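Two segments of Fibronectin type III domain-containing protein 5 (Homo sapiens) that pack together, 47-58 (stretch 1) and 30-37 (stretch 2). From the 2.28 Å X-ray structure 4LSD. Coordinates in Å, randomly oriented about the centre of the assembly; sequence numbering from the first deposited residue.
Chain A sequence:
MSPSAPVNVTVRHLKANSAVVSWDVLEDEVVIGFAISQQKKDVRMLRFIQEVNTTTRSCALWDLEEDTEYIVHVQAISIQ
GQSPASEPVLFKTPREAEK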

ATOM      1  N   ARG A  47       8.095   1.258  -1.460  1.00 45.56           N
ATOM      2  CA  ARG A  47       6.666   1.206  -1.178  1.00 42.57           C
ATOM      3  C   ARG A  47       6.328   0.098  -0.182  1.00 42.42           C
ATOM      4  O   ARG A  47       6.799  -1.034  -0.311  1.00 40.21           O
ATOM      5  CB  ARG A  47       5.880   0.992  -2.471  1.00 41.01           C
ATOM      6  CG  ARG A  47       4.379   1.005  -2.275  1.00 48.00           C
ATOM      7  CD  ARG A  47       3.662   1.470  -3.537  1.00 48.50           C
ATOM      8  NE  ARG A  47       3.320   0.359  -4.414  1.00 54.55           N
ATOM      9  CZ  ARG A  47       3.099   0.475  -5.719  1.00 60.26           C
ATOM     10  NH1 ARG A  47       3.191   1.663  -6.310  1.00 56.59           N
ATOM     11  NH2 ARG A  47       2.767  -0.601  -6.430  1.00 48.34           N
ATOM     12  N   PHE A  48       5.511   0.435   0.814  1.00 40.83           N
ATOM     13  CA  PHE A  48       5.107  -0.520   1.839  1.00 38.72           C
ATOM     14  C   PHE A  48       3.585  -0.637   1.948  1.00 40.61           C
ATOM     15  O   PHE A  48       2.898   0.371   2.089  1.00 36.36           O
ATOM     16  CB  PHE A  48       5.646  -0.102   3.210  1.00 36.30           C
ATOM     17  CG  PHE A  48       7.123   0.116   3.240  1.00 44.12           C
ATOM     18  CD1 PHE A  48       7.665   1.377   2.983  1.00 39.51           C
ATOM     19  CD2 PHE A  48       7.981  -0.946   3.512  1.00 39.53           C
ATOM     20  CE1 PHE A  48       9.045   1.573   2.997  1.00 40.43           C
ATOM     21  CE2 PHE A  48       9.358  -0.763   3.529  1.00 40.45           C
ATOM     22  CZ  PHE A  48       9.895   0.497   3.271  1.00 44.67           C
ATOM     23  N   ILE A  49       3.063  -1.862   1.897  1.00 41.15           N
ATOM     24  CA  ILE A  49       1.630  -2.075   2.032  1.00 35.42           C
ATOM     25  C   ILE A  49       1.389  -3.020   3.184  1.00 34.62           C
ATOM     26  O   ILE A  49       2.065  -4.030   3.310  1.00 36.96           O
ATOM     27  CB  ILE A  49       1.011  -2.710   0.795  1.00 37.36           C
ATOM     28  CG1 ILE A  49       1.260  -1.837  -0.431  1.00 38.27           C
ATOM     29  CG2 ILE A  49      -0.489  -2.874   1.015  1.00 35.97           C
ATOM     30  CD1 ILE A  49       0.849  -2.491  -1.724  1.00 41.92           C
ATOM     31  N   GLN A  50       0.434  -2.685   4.041  1.00 37.29           N
ATOM     32  CA  GLN A  50       0.103  -3.538   5.180  1.00 34.42           C
ATOM     33  C   GLN A  50      -1.417  -3.605   5.263  1.00 35.50           C
ATOM     34  O   GLN A  50      -2.096  -2.624   4.995  1.00 36.10           O
ATOM     35  CB  GLN A  50       0.660  -2.962   6.491  1.00 33.09           C
ATOM     36  CG  GLN A  50       0.474  -3.875   7.694  1.00 39.70           C
ATOM     37  CD  GLN A  50       0.657  -3.164   9.036  1.00 52.55           C
ATOM     38  OE1 GLN A  50      -0.275  -2.545   9.565  1.00 62.37           O
ATOM     39  NE2 GLN A  50       1.863  -3.244   9.587  1.00 53.68           N
ATOM     40  N   GLU A  51      -1.953  -4.775   5.578  1.00 33.59           N
ATOM     41  CA  GLU A  51      -3.391  -4.936   5.736  1.00 28.12           C
ATOM     42  C   GLU A  51      -3.545  -5.862   6.911  1.00 30.85           C
ATOM     43  O   GLU A  51      -2.842  -6.857   7.027  1.00 39.81           O
ATOM     44  CB  GLU A  51      -4.053  -5.537   4.492  1.00 34.24           C
ATOM     45  CG  GLU A  51      -4.116  -4.585   3.314  1.00 35.98           C
ATOM     46  CD  GLU A  51      -4.981  -5.110   2.182  1.00 46.09           C
ATOM     47  OE1 GLU A  51      -5.309  -6.315   2.209  1.00 53.26           O
ATOM     48  OE2 GLU A  51      -5.327  -4.325   1.269  1.00 49.75           O
ATOM     49  N   VAL A  52      -4.458  -5.519   7.801  1.00 35.39           N
ATOM     50  CA  VAL A  52      -4.681  -6.313   8.989  1.00 30.47           C
ATOM     51  C   VAL A  52      -6.177  -6.579   9.119  1.00 35.58           C
ATOM     52  O   VAL A  52      -6.992  -5.876   8.512  1.00 38.17           O
ATOM     53  CB  VAL A  52      -4.100  -5.563  10.210  1.00 37.91           C
ATOM     54  CG1 VAL A  52      -4.560  -6.179  11.512  1.00 39.55           C
ATOM     55  CG2 VAL A  52      -2.575  -5.607  10.128  1.00 39.99           C
ATOM     56  N   ASN A  53      -6.527  -7.606   9.890  1.00 35.05           N
ATOM     57  CA  ASN A  53      -7.911  -8.019  10.105  1.00 37.16           C
ATOM     58  C   ASN A  53      -8.548  -8.433   8.781  1.00 38.54           C
ATOM     59  O   ASN A  53      -9.657  -8.020   8.444  1.00 38.71           O
ATOM     60  CB  ASN A  53      -8.712  -6.894  10.747  1.00 38.86           C
ATOM     61  CG  ASN A  53      -9.788  -7.418  11.663  1.00 46.13           C
ATOM     62  OD1 ASN A  53      -9.589  -8.424  12.339  1.00 39.58           O
ATOM     63  ND2 ASN A  53     -10.925  -6.737  11.709  1.00 43.26           N
ATOM     64  N   THR A  54      -7.822  -9.261   8.039  1.00 38.36           N
ATOM     65  CA  THR A  54      -8.266  -9.749   6.741  1.00 39.18           C
ATOM     66  C   THR A  54      -7.835 -11.209   6.590  1.00 41.95           C
ATOM     67  O   THR A  54      -6.966 -11.686   7.319  1.00 42.23           O
ATOM     68  CB  THR A  54      -7.622  -8.916   5.619  1.00 35.76           C
ATOM     69  OG1 THR A  54      -8.075  -9.376   4.342  1.00 40.06           O
ATOM     70  CG2 THR A  54      -6.100  -9.037   5.684  1.00 32.98           C
ATOM     71  N   THR A  55      -8.440 -11.922   5.648  1.00 40.77           N
ATOM     72  CA  THR A  55      -8.078 -13.319   5.423  1.00 42.99           C
ATOM     73  C   THR A  55      -7.404 -13.445   4.062  1.00 39.37           C
ATOM     74  O   THR A  55      -7.117 -14.543   3.609  1.00 43.13           O
ATOM     75  CB  THR A  55      -9.323 -14.263   5.442  1.00 43.77           C
ATOM     76  OG1 THR A  55     -10.372 -13.699   4.647  1.00 36.83           O
ATOM     77  CG2 THR A  55      -9.807 -14.500   6.856  1.00 44.71           C
ATOM     78  N   THR A  56      -7.149 -12.309   3.420  1.00 34.17           N
ATOM     79  CA  THR A  56      -6.543 -12.286   2.089  1.00 35.56           C
ATOM     80  C   THR A  56      -5.185 -12.965   1.953  1.00 35.53           C
ATOM     81  O   THR A  56      -4.400 -13.032   2.903  1.00 37.02           O
ATOM     82  CB  THR A  56      -6.419 -10.829   1.569  1.00 41.66           C
ATOM     83  OG1 THR A  56      -6.216 -10.844   0.153  1.00 41.15           O
ATOM     84  CG2 THR A  56      -5.256 -10.096   2.238  1.00 36.20           C
ATOM     85  N   ARG A  57      -4.920 -13.478   0.756  1.00 36.47           N
ATOM     86  CA  ARG A  57      -3.654 -14.139   0.462  1.00 36.24           C
ATOM     87  C   ARG A  57      -3.029 -13.555  -0.816  1.00 41.97           C
ATOM     88  O   ARG A  57      -2.190 -14.183  -1.466  1.00 46.63           O
ATOM     89  CB  ARG A  57      -3.860 -15.654   0.328  1.00 32.71           C
ATOM     90  CG  ARG A  57      -4.207 -16.369   1.651  1.00 29.49           C
ATOM     91  CD  ARG A  57      -3.016 -16.472   2.605  1.00 34.76           C
ATOM     92  NE  ARG A  57      -3.371 -17.083   3.887  1.00 39.39           N
ATOM     93  CZ  ARG A  57      -4.001 -16.460   4.884  1.00 41.89           C
ATOM     94  NH1 ARG A  57      -4.356 -15.187   4.768  1.00 41.00           N
ATOM     95  NH2 ARG A  57      -4.282 -17.111   6.010  1.00 31.08           N
ATOM     96  N   SER A  58      -3.453 -12.349  -1.178  1.00 38.75           N
ATOM     97  CA  SER A  58      -2.901 -11.675  -2.343  1.00 40.88           C
ATOM     98  C   SER A  58      -2.998 -10.171  -2.181  1.00 41.90           C
ATOM     99  O   SER A  58      -3.853  -9.647  -1.470  1.00 42.69           O
ATOM    100  CB  SER A  58      -3.587 -12.122  -3.640  1.00 40.18           C
ATOM    101  OG  SER A  58      -4.987 -11.986  -3.563  1.00 49.36           O
TER
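Stretch 2 (30-37) VVIGFAIS

Antiparallel strands satisfy their backbone polar groups in alternation, and stretch 2 illustrates the rule. From Gly33 to Ser37 its backbone is extended; the strand runs antiparallel to strand 47-52, at 176°, with the axes 4.6 Å apart at their closest. Ile36 pairs with Ile49 through two hydrogen bonds, Ile36 N to Ile49 O at 2.7 Å and Ile49 N to Ile36 O at 3.0 Å. Phe34 treats Glu51 likewise: Phe34 N donates to Glu51 O at 2.9 Å, and Glu51 N to Phe34 O at 3.0 Å. Between these rungs lies Ala35 opposite Gln50, a non-hydrogen-bonded pair whose CA atoms are 4.2 Å apart; here Gln50 CA also lies 3.3 Å from Phe34 O and Ala35 CA 3.4 Å from Ile49 O, both CA-H...O contacts.

Past Val52 the strand ends, yet Ile32 O is still used: Thr54 N donates to it nearly straight at 3.1 Å, whereas the bond from Asn53 N, 2.8 Å long, is weak because it is strongly bent. Gly33 has room only without a side chain, since a CB would clash with Glu51 O and Val52 CA. One water bridges the stretches, donating to Val31 O at 2.9 Å and accepting from Arg57 NH2 at 2.8 Å. The Phe34 ring covers Glu51 N with one face and brings CE2 within 3.6 Å of Thr56 CG2.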

ATOM      1  N   VAL A  30      -3.679 -18.400  12.814  1.00 52.40           N
ATOM      2  CA  VAL A  30      -2.983 -17.340  13.535  1.00 49.50           C
ATOM      3  C   VAL A  30      -2.743 -16.032  12.756  1.00 48.38           C
ATOM      4  O   VAL A  30      -2.603 -14.960  13.353  1.00 48.06           O
ATOM      5  CB  VAL A  30      -1.631 -17.912  14.057  1.00 50.99           C
ATOM      6  CG1 VAL A  30      -0.691 -16.811  14.479  1.00 58.16           C
ATOM      7  CG2 VAL A  30      -1.889 -18.844  15.236  1.00 46.40           C
ATOM      8  N   VAL A  31      -2.700 -16.131  11.433  1.00 44.73           N
ATOM      9  CA  VAL A  31      -2.439 -14.992  10.564  1.00 42.80           C
ATOM     10  C   VAL A  31      -3.624 -14.063  10.337  1.00 42.76           C
ATOM     11  O   VAL A  31      -4.617 -14.447   9.729  1.00 40.71           O
ATOM     12  CB  VAL A  31      -1.872 -15.487   9.206  1.00 40.54           C
ATOM     13  CG1 VAL A  31      -1.758 -14.347   8.219  1.00 36.16           C
ATOM     14  CG2 VAL A  31      -0.485 -16.100   9.438  1.00 42.73           C
ATOM     15  N   ILE A  32      -3.500 -12.832  10.825  1.00 43.43           N
ATOM     16  CA  ILE A  32      -4.551 -11.828  10.693  1.00 42.03           C
ATOM     17  C   ILE A  32      -4.257 -10.759   9.644  1.00 43.06           C
ATOM     18  O   ILE A  32      -5.122  -9.943   9.326  1.00 45.08           O
ATOM     19  CB  ILE A  32      -4.803 -11.118  12.040  1.00 40.38           C
ATOM     20  CG1 ILE A  32      -3.617 -10.212  12.409  1.00 37.12           C
ATOM     21  CG2 ILE A  32      -5.019 -12.165  13.124  1.00 33.14           C
ATOM     22  CD1 ILE A  32      -3.774  -9.520  13.756  1.00 28.61           C
ATOM     23  N   GLY A  33      -3.046 -10.768   9.102  1.00 39.94           N
ATOM     24  CA  GLY A  33      -2.695  -9.768   8.116  1.00 41.62           C
ATOM     25  C   GLY A  33      -1.362 -10.015   7.442  1.00 40.56           C
ATOM     26  O   GLY A  33      -0.786 -11.100   7.530  1.00 42.11           O
ATOM     27  N   PHE A  34      -0.864  -8.989   6.769  1.00 40.89           N
ATOM     28  CA  PHE A  34       0.396  -9.104   6.063  1.00 40.40           C
ATOM     29  C   PHE A  34       1.046  -7.748   5.827  1.00 39.38           C
ATOM     30  O   PHE A  34       0.378  -6.718   5.830  1.00 38.05           O
ATOM     31  CB  PHE A  34       0.148  -9.743   4.711  1.00 37.47           C
ATOM     32  CG  PHE A  34      -0.477  -8.808   3.709  1.00 34.10           C
ATOM     33  CD1 PHE A  34       0.315  -7.936   2.960  1.00 35.47           C
ATOM     34  CD2 PHE A  34      -1.855  -8.790   3.516  1.00 34.99           C
ATOM     35  CE1 PHE A  34      -0.253  -7.066   2.036  1.00 32.18           C
ATOM     36  CE2 PHE A  34      -2.439  -7.921   2.593  1.00 31.25           C
ATOM     37  CZ  PHE A  34      -1.636  -7.057   1.850  1.00 38.88           C
ATOM     38  N   ALA A  35       2.354  -7.757   5.604  1.00 40.60           N
ATOM     39  CA  ALA A  35       3.085  -6.533   5.304  1.00 37.46           C
ATOM     40  C   ALA A  35       3.945  -6.856   4.097  1.00 36.62           C
ATOM     41  O   ALA A  35       4.625  -7.880   4.064  1.00 42.20           O
ATOM     42  CB  ALA A  35       3.950  -6.116   6.473  1.00 32.37           C
ATOM     43  N   ILE A  36       3.897  -5.997   3.089  1.00 35.10           N
ATOM     44  CA  ILE A  36       4.691  -6.202   1.876  1.00 37.63           C
ATOM     45  C   ILE A  36       5.630  -5.012   1.644  1.00 42.79           C
ATOM     46  O   ILE A  36       5.291  -3.871   1.967  1.00 43.90           O
ATOM     47  CB  ILE A  36       3.785  -6.387   0.623  1.00 37.13           C
ATOM     48  CG1 ILE A  36       3.362  -7.849   0.487  1.00 45.26           C
ATOM     49  CG2 ILE A  36       4.519  -5.964  -0.637  1.00 43.26           C
ATOM     50  CD1 ILE A  36       2.604  -8.147  -0.801  1.00 43.83           C
ATOM     51  N   SER A  37       6.817  -5.298   1.104  1.00 44.20           N
ATOM     52  CA  SER A  37       7.819  -4.275   0.783  1.00 43.42           C
ATOM     53  C   SER A  37       8.058  -4.382  -0.694  1.00 39.89           C
ATOM     54  O   SER A  37       8.169  -5.482  -1.235  1.00 40.89           O
ATOM     55  CB  SER A  37       9.168  -4.525   1.457  1.00 45.56           C
ATOM     56  OG  SER A  37       9.064  -4.532   2.862  1.00 64.66           O
TER
HETATM   57  O   HOH W   1      -5.789 -16.649   8.282  1.00 37.89           O